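Local coordinates for protein peptidase S8 and S53, subtilisin, kexin, sedolisin (Mycobacterium smegmatis, PDB 4KG7) that probably cuts peptide bonds as a subtilisin-like serine endopeptidase, the mycosin MycP3 of the mycobacterial ESX-3 type VII secretion system, at residues V313-G317 / T318-A322; D102-G105 / T106-G110. All blocks are in the same frame, centred on the assembly; numbering follows the deposited sequence.

Contact 1 (V313-G317 / T318-A322)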
# COMPACT_ATOMS: atom_id res chain seq x y z
N VAL A 313 -17.54 -9.38 -6.64
CA VAL A 313 -17.01 -8.37 -7.53
C VAL A 313 -15.50 -8.53 -7.57
O VAL A 313 -14.89 -9.02 -6.61
CB VAL A 313 -17.40 -6.95 -7.08
CG1 VAL A 313 -18.91 -6.77 -7.12
CG2 VAL A 313 -16.84 -6.65 -5.69
N PRO A 314 -14.88 -8.09 -8.68
CA PRO A 314 -13.42 -8.25 -8.79
C PRO A 314 -12.67 -7.42 -7.75
O PRO A 314 -13.22 -6.47 -7.15
CB PRO A 314 -13.11 -7.76 -10.21
CG PRO A 314 -14.38 -7.88 -10.95
CD PRO A 314 -15.46 -7.61 -9.94
N LEU A 315 -11.45 -7.83 -7.50
CA LEU A 315 -10.55 -7.07 -6.65
C LEU A 315 -9.98 -5.92 -7.45
O LEU A 315 -9.29 -6.13 -8.44
CB LEU A 315 -9.43 -7.96 -6.12
CG LEU A 315 -9.87 -9.21 -5.35
CD1 LEU A 315 -8.68 -10.03 -4.85
CD2 LEU A 315 -10.75 -8.86 -4.17
N THR A 316 -10.29 -4.70 -7.02
CA THR A 316 -9.77 -3.51 -7.70
C THR A 316 -9.39 -2.49 -6.66
O THR A 316 -10.04 -2.37 -5.62
CB THR A 316 -10.77 -2.84 -8.65
OG1 THR A 316 -11.79 -2.12 -7.90
CG2 THR A 316 -11.33 -3.86 -9.58
N GLY A 317 -8.35 -1.73 -6.96
CA GLY A 317 -8.01 -0.60 -6.12
C GLY A 317 -6.54 -0.23 -6.12
O GLY A 317 -5.66 -1.00 -6.50
N THR A 318 -6.29 0.98 -5.63
CA THR A 318 -4.92 1.45 -5.48
C THR A 318 -4.16 0.63 -4.46
O THR A 318 -2.94 0.65 -4.45
CB THR A 318 -4.85 2.97 -5.15
OG1 THR A 318 -5.64 3.28 -3.98
CG2 THR A 318 -5.31 3.82 -6.35
N SER A 319 -4.88 -0.05 -3.55
CA SER A 319 -4.19 -0.91 -2.59
C SER A 319 -3.31 -1.95 -3.32
O SER A 319 -2.17 -2.21 -2.90
CB SER A 319 -5.24 -1.60 -1.73
OG SER A 319 -6.18 -2.25 -2.58
N TYR A 320 -3.81 -2.51 -4.38
CA TYR A 320 -3.10 -3.55 -5.12
C TYR A 320 -1.97 -2.97 -5.94
O TYR A 320 -0.92 -3.60 -6.09
CB TYR A 320 -4.09 -4.36 -5.96
CG TYR A 320 -5.25 -4.86 -5.12
CD1 TYR A 320 -5.02 -5.73 -4.07
CD2 TYR A 320 -6.55 -4.42 -5.33
CE1 TYR A 320 -6.04 -6.15 -3.22
CE2 TYR A 320 -7.58 -4.85 -4.49
CZ TYR A 320 -7.31 -5.72 -3.45
OH TYR A 320 -8.36 -6.11 -2.64
N ALA A 321 -2.17 -1.77 -6.49
CA ALA A 321 -1.14 -1.03 -7.22
C ALA A 321 0.06 -0.80 -6.29
O ALA A 321 1.21 -1.01 -6.66
CB ALA A 321 -1.71 0.30 -7.72
N ALA A 322 -0.22 -0.31 -5.08
CA ALA A 322 0.87 -0.09 -4.10
C ALA A 322 1.64 -1.37 -3.84
O ALA A 322 2.87 -1.37 -3.79
CB ALA A 322 0.30 0.46 -2.80
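Y320 folds back from the first turn of a helix to lie along L315, T316 and G317, in the Gly-Thr-Ser segment that carries the nucleophile of subtilisin-fold proteases. CB of L315 packs 4.0 Å from CE2 of Y320, the two side chains crossing at about a right angle. Farther out the leucine tip reaches the hydroxyl end, with CD2 of L315 4.0 Å from OH of Y320. The T316 backbone runs past the ring edge, where O of T316 lies 3.7 Å from CE2 of Y320. CG of Y320 sits opposite its own carbonyl carbon (chi1 -52°), a setting that turns the ring back so that its edge meets the incoming chain.

G317 is the N-cap. Its O accepts the amide N of Y320 at 3.2 Å, a bent bond (139° at the hydrogen) whose donor stands above the carbonyl plane. The backbone of G317 lies in a region open to glycine (phi 152°).

Elsewhere in the chain, T318 OG1 is bonded to N216 OD1 and G215 N, while I290 and S107 pack against both L315 and Y320. S319 is predicted to belong to the charge relay with H104 and D73; in the conformer described, one of two, its OG stands 3.4 Å above the plane of the Y320 ring, over its centre.

Contact 2 (D102-G105 / T106-G110)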
# COMPACT_ATOMS: atom_id res chain seq x y z
N ASP A 102 -10.31 -9.92 6.99
CA ASP A 102 -10.83 -9.07 5.91
C ASP A 102 -10.48 -9.59 4.52
O ASP A 102 -11.24 -9.41 3.58
CB ASP A 102 -10.25 -7.67 6.03
CG ASP A 102 -10.75 -6.95 7.24
OD1 ASP A 102 -11.80 -6.28 7.12
OD2 ASP A 102 -10.14 -7.06 8.32
N GLY A 103 -9.32 -10.18 4.38
CA GLY A 103 -8.85 -10.70 3.10
C GLY A 103 -7.83 -9.78 2.43
O GLY A 103 -7.11 -10.18 1.50
N HIS A 104 -7.81 -8.53 2.87
CA HIS A 104 -7.10 -7.49 2.15
C HIS A 104 -5.59 -7.60 2.28
O HIS A 104 -4.84 -7.63 1.29
CB HIS A 104 -7.60 -6.14 2.65
CG HIS A 104 -7.14 -4.99 1.84
ND1 HIS A 104 -5.99 -4.29 2.12
CD2 HIS A 104 -7.67 -4.41 0.74
CE1 HIS A 104 -5.82 -3.36 1.21
NE2 HIS A 104 -6.81 -3.42 0.35
N GLY A 105 -5.14 -7.73 3.53
CA GLY A 105 -3.72 -7.91 3.81
C GLY A 105 -3.15 -9.12 3.09
O GLY A 105 -2.02 -9.11 2.59
N THR A 106 -3.92 -10.19 3.08
CA THR A 106 -3.48 -11.40 2.41
C THR A 106 -3.31 -11.21 0.91
O THR A 106 -2.33 -11.68 0.31
CB THR A 106 -4.39 -12.60 2.76
OG1 THR A 106 -4.49 -12.75 4.19
CG2 THR A 106 -3.85 -13.89 2.16
N SER A 107 -4.27 -10.54 0.29
CA SER A 107 -4.20 -10.24 -1.15
C SER A 107 -3.00 -9.36 -1.44
O SER A 107 -2.23 -9.57 -2.38
CB SER A 107 -5.47 -9.54 -1.62
OG SER A 107 -6.64 -10.34 -1.50
N VAL A 108 -2.79 -8.38 -0.58
CA VAL A 108 -1.65 -7.47 -0.74
C VAL A 108 -0.32 -8.23 -0.59
O VAL A 108 0.57 -8.14 -1.43
CB VAL A 108 -1.79 -6.32 0.28
CG1 VAL A 108 -0.48 -5.59 0.50
CG2 VAL A 108 -2.88 -5.34 -0.13
N ALA A 109 -0.20 -9.02 0.47
CA ALA A 109 1.00 -9.82 0.72
C ALA A 109 1.28 -10.75 -0.46
O ALA A 109 2.43 -10.93 -0.89
CB ALA A 109 0.82 -10.61 2.01
N GLY A 110 0.23 -11.36 -1.01
CA GLY A 110 0.40 -12.26 -2.12
C GLY A 110 1.00 -11.60 -3.34
O GLY A 110 1.87 -12.15 -4.02
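H104 and V108, one helical turn apart, meet through side chains and backbone alike. The apolar part is small: CG2 of V108 approaches the imidazole obliquely, 3.8 Å from CE1 of H104, and the same methyl lies 3.3 Å from O of H104. With CG swung opposite its backbone N (chi1 -170°), the histidine carries its ring off the helix start towards D73 and S319, and the valine touches it at the ND1-CE1 side.

Three backbone bonds make up the polar part. N of S107 donates to O of G103, the N-cap residue, at 3.1 Å and 157°. Next, N of V108 reaches O of H104 at 2.9 Å, nearly in line with the carbonyl, and N of A109 reaches O of G105 at 2.8 Å.

Apart from these bonds, OG of S107 comes within 3.0 Å of O of G103, brought there by a torsion that sets it beside its own backbone N.

Side-chain bonds to other parts of the chain fix the helix start. T106 OG1 is bonded to D100 OD2 and Q77 N, D102 forms a salt bridge with R139, and H104 ND1 is bonded to D73 OD1, while NE2 makes a weak bond to S319 OG. H104, predicted as the charge-relay histidine, opens the helix within the Asp-Gly-His-Gly-Thr sequence, the histidine motif of subtilases.

Followed from the N terminus, the chain reaches contact 2 first, where the start of helix 104-113 closes its opening turn within the crossover between strands 85-90 and 129-134 of the parallel sheet. It then runs through the rest of that sheet and the small antiparallel sheet before contact 1 closes the turn from strand 312-314 into helix 318-335. The two follow in series, neither enclosing nor crossing the other. In space they touch, with centres about 10 Å apart: Y320 OH lies 3.8 Å from H104 CD2, and Y320 CE1 packs 3.8 Å from S107 CB. Together they bring two helix starts to one predicted catalytic site.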